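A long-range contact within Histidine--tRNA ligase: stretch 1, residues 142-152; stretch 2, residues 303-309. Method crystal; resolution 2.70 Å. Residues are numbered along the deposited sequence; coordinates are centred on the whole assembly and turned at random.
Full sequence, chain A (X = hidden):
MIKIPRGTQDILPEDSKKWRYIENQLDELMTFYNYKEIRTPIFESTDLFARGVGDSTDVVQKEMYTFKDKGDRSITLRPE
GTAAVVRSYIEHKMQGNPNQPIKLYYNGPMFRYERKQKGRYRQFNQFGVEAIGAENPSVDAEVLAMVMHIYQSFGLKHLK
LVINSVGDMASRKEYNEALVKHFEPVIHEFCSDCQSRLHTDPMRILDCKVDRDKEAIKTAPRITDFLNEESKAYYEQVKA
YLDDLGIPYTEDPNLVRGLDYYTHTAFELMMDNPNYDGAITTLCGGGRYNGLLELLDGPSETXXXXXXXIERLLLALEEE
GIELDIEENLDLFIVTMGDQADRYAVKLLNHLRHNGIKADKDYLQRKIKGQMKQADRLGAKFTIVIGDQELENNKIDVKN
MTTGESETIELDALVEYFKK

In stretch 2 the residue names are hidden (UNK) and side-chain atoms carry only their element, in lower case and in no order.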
# COMPACT_ATOMS: atom_id res chain seq x y z
N GLU A 142 -21.46 8.75 -4.85
CA GLU A 142 -20.13 9.00 -4.28
C GLU A 142 -19.10 7.96 -4.72
O GLU A 142 -17.95 8.34 -5.02
CB GLU A 142 -20.15 9.03 -2.76
CG GLU A 142 -18.77 9.18 -2.15
CD GLU A 142 -18.78 8.97 -0.66
OE1 GLU A 142 -18.59 7.81 -0.24
OE2 GLU A 142 -18.99 9.96 0.08
N VAL A 143 -19.50 6.68 -4.76
CA VAL A 143 -18.55 5.68 -5.18
C VAL A 143 -18.33 5.70 -6.67
O VAL A 143 -17.23 5.36 -7.11
CB VAL A 143 -18.85 4.26 -4.71
CG1 VAL A 143 -19.57 4.25 -3.37
CG2 VAL A 143 -19.51 3.47 -5.76
N LEU A 144 -19.32 6.16 -7.44
CA LEU A 144 -19.17 6.22 -8.92
C LEU A 144 -18.33 7.41 -9.33
O LEU A 144 -17.55 7.32 -10.26
CB LEU A 144 -20.49 6.28 -9.66
CG LEU A 144 -21.34 5.02 -9.56
CD1 LEU A 144 -22.70 5.35 -10.11
CD2 LEU A 144 -20.70 3.88 -10.29
N ALA A 145 -18.52 8.53 -8.65
CA ALA A 145 -17.75 9.72 -8.92
C ALA A 145 -16.29 9.39 -8.56
O ALA A 145 -15.35 9.84 -9.24
CB ALA A 145 -18.27 10.83 -8.06
N MET A 146 -16.11 8.58 -7.51
CA MET A 146 -14.78 8.17 -7.04
C MET A 146 -14.06 7.27 -8.05
O MET A 146 -12.91 7.55 -8.43
CB MET A 146 -14.89 7.44 -5.68
CG MET A 146 -13.57 6.94 -5.11
SD MET A 146 -13.81 5.64 -3.86
CE MET A 146 -14.28 6.57 -2.54
N VAL A 147 -14.73 6.19 -8.50
CA VAL A 147 -14.12 5.27 -9.44
C VAL A 147 -13.70 6.06 -10.68
O VAL A 147 -12.71 5.73 -11.31
CB VAL A 147 -15.03 4.05 -9.76
CG1 VAL A 147 -16.32 4.49 -10.34
CG2 VAL A 147 -14.34 3.10 -10.73
N MET A 148 -14.39 7.16 -10.95
CA MET A 148 -14.06 7.99 -12.09
C MET A 148 -12.87 8.86 -11.72
O MET A 148 -11.92 9.03 -12.49
CB MET A 148 -15.23 8.88 -12.44
CG MET A 148 -15.30 9.19 -13.90
SD MET A 148 -15.79 7.73 -14.78
CE MET A 148 -16.54 8.50 -16.17
N HIS A 149 -12.93 9.40 -10.51
CA HIS A 149 -11.88 10.26 -10.02
C HIS A 149 -10.54 9.51 -9.99
O HIS A 149 -9.53 10.01 -10.49
CB HIS A 149 -12.26 10.78 -8.63
CG HIS A 149 -11.45 11.92 -8.14
ND1 HIS A 149 -11.58 12.48 -6.90
CD2 HIS A 149 -10.44 12.62 -8.73
CE1 HIS A 149 -10.72 13.45 -6.73
NE2 HIS A 149 -10.00 13.56 -7.83
N ILE A 150 -10.53 8.30 -9.44
CA ILE A 150 -9.27 7.53 -9.35
C ILE A 150 -8.51 7.53 -10.66
O ILE A 150 -7.40 8.08 -10.75
CB ILE A 150 -9.52 6.08 -8.88
CG1 ILE A 150 -9.82 6.07 -7.39
CG2 ILE A 150 -8.33 5.18 -9.20
CD1 ILE A 150 -10.50 4.81 -6.90
N TYR A 151 -9.15 6.97 -11.69
CA TYR A 151 -8.56 6.86 -13.01
C TYR A 151 -8.28 8.19 -13.67
O TYR A 151 -7.24 8.35 -14.32
CB TYR A 151 -9.43 6.01 -13.90
CG TYR A 151 -9.44 4.60 -13.45
CD1 TYR A 151 -8.43 3.75 -13.81
CD2 TYR A 151 -10.45 4.12 -12.67
CE1 TYR A 151 -8.42 2.43 -13.42
CE2 TYR A 151 -10.46 2.79 -12.27
CZ TYR A 151 -9.45 1.95 -12.65
OH TYR A 151 -9.47 0.63 -12.27
N GLN A 152 -9.16 9.16 -13.52
CA GLN A 152 -8.88 10.45 -14.13
C GLN A 152 -7.73 11.14 -13.42
O GLN A 152 -7.03 11.92 -14.03
CB GLN A 152 -10.10 11.35 -14.10
CG GLN A 152 -11.29 10.85 -14.93
CD GLN A 152 -12.35 11.92 -15.11
OE1 GLN A 152 -12.76 12.57 -14.14
NE2 GLN A 152 -12.78 12.14 -16.34
N UNK A 303 -24.84 -2.54 1.13
CA UNK A 303 -23.49 -2.08 0.85
C UNK A 303 -23.15 -2.03 -0.62
O UNK A 303 -23.82 -2.67 -1.45
N UNK A 304 -22.12 -1.26 -0.95
CA UNK A 304 -21.66 -1.09 -2.32
C UNK A 304 -20.15 -1.05 -2.26
O UNK A 304 -19.57 -0.55 -1.30
c UNK A 304 -21.75 0.41 -4.41
c UNK A 304 -21.69 1.44 -2.14
c UNK A 304 -22.17 0.26 -2.94
c UNK A 304 -22.17 1.69 -5.03
N UNK A 305 -19.53 -1.54 -3.32
CA UNK A 305 -18.09 -1.51 -3.39
C UNK A 305 -17.65 -1.80 -4.80
O UNK A 305 -18.50 -2.02 -5.67
N UNK A 306 -16.35 -1.82 -5.01
CA UNK A 306 -15.79 -2.11 -6.29
C UNK A 306 -14.39 -2.63 -6.02
O UNK A 306 -13.97 -2.62 -4.86
c UNK A 306 -14.75 2.49 -5.76
c UNK A 306 -12.80 1.42 -6.57
c UNK A 306 -14.91 0.28 -6.69
c UNK A 306 -15.76 -0.87 -7.20
c UNK A 306 -13.42 2.52 -5.99
c UNK A 306 -15.49 1.38 -6.11
c UNK A 306 -13.55 0.32 -6.91
N UNK A 307 -13.71 -3.13 -7.05
CA UNK A 307 -12.35 -3.64 -6.93
C UNK A 307 -11.69 -3.23 -8.21
O UNK A 307 -12.33 -3.16 -9.23
c UNK A 307 -12.32 -5.11 -6.81
N UNK A 308 -10.38 -3.16 -8.18
CA UNK A 308 -9.62 -2.66 -9.29
C UNK A 308 -8.26 -3.28 -9.17
O UNK A 308 -7.83 -3.60 -8.06
c UNK A 308 -9.20 1.20 -8.85
c UNK A 308 -9.60 -1.15 -9.08
c UNK A 308 -7.24 -0.25 -8.67
c UNK A 308 -8.57 -0.06 -9.36
N UNK A 309 -7.60 -3.53 -10.29
CA UNK A 309 -6.27 -4.14 -10.31
C UNK A 309 -5.23 -3.09 -10.58
O UNK A 309 -5.36 -2.34 -11.55
o UNK A 309 -4.86 -5.53 -11.72
c UNK A 309 -6.19 -5.18 -11.43

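Position 303 has backbone atoms and nothing beyond CA. With no side-chain atom it is Gly-303, and it makes no contact with the helix.

Position 304 carries four carbons. The first is bonded to CA and forks at once, into a single carbon and an arm two carbons long, which is the isoleucine pattern. The tip of the long arm lies 3.3 Å from Val-143 CG2, a tight apolar contact. The residue is Ile-304, with chi1 and chi2 both t, so the extended arm carries CD1 to the valine.

Position 305 again lacks any side-chain atom and is Gly-305. Its CA lies 7.4 Å from Val-143 CA, and a CB here would point away from the helix.

Position 306 shows one carbon followed by a ring of six carbons. No oxygen is attached to the ring, which excludes tyrosine, and the residue is Phe-306. Its CA-to-CB bond points toward the helix, and chi1 is p. The ring meets four helix residues: CE2 is 3.8 Å from Met-146 SD, 4.0 Å from Val-143 O and 4.3 Å from Val-147 CB, while CZ is 3.8 Å from Ile-150 CD1. Val-147 CB sits over one face; Met-146 SD and Ile-150 CD1 lie at the edge. Met-146 SD lies 83° off the normal of the Phe-306 ring, making this an edge-on sulfur-aromatic contact.

Position 307 has a single side-chain carbon, hence Ala-307. It points away and touches nothing on the helix.

Position 308 has four carbons, forked at the second rather than the first, which identifies Leu-308. Its CG is 3.1 Å from Tyr-151 OH, a close approach of a carbon to an oxygen and no hydrogen bond. Its CD1 is 4.1 Å from Ile-150 CG2 and 3.9 Å from Tyr-151 CZ. The chi1 of 145° lies between wells.

Position 309 has one carbon and then one oxygen: Ser-309. Its CB points away from the helix, and the side chain caps a backbone N just past the stretch.

The contact works by alternation. Ile-304, Phe-306 and Leu-308 point toward the helix, whereas Ala-307 and Ser-309 point away. Helix and strand run nearly parallel, 12° apart, with axes 9.5 Å apart at closest approach, so successive inward strand residues meet successive parts of the helix: Val-143 first, Ile-150 and Tyr-151 last. Phe-306 has the largest covered area and fills the middle. No hydrogen bond crosses the interface; the 377 Å² buried between the stretches reflects chiefly apolar side-chain packing.

Stretch 2, residues 303-309: GIGFALS
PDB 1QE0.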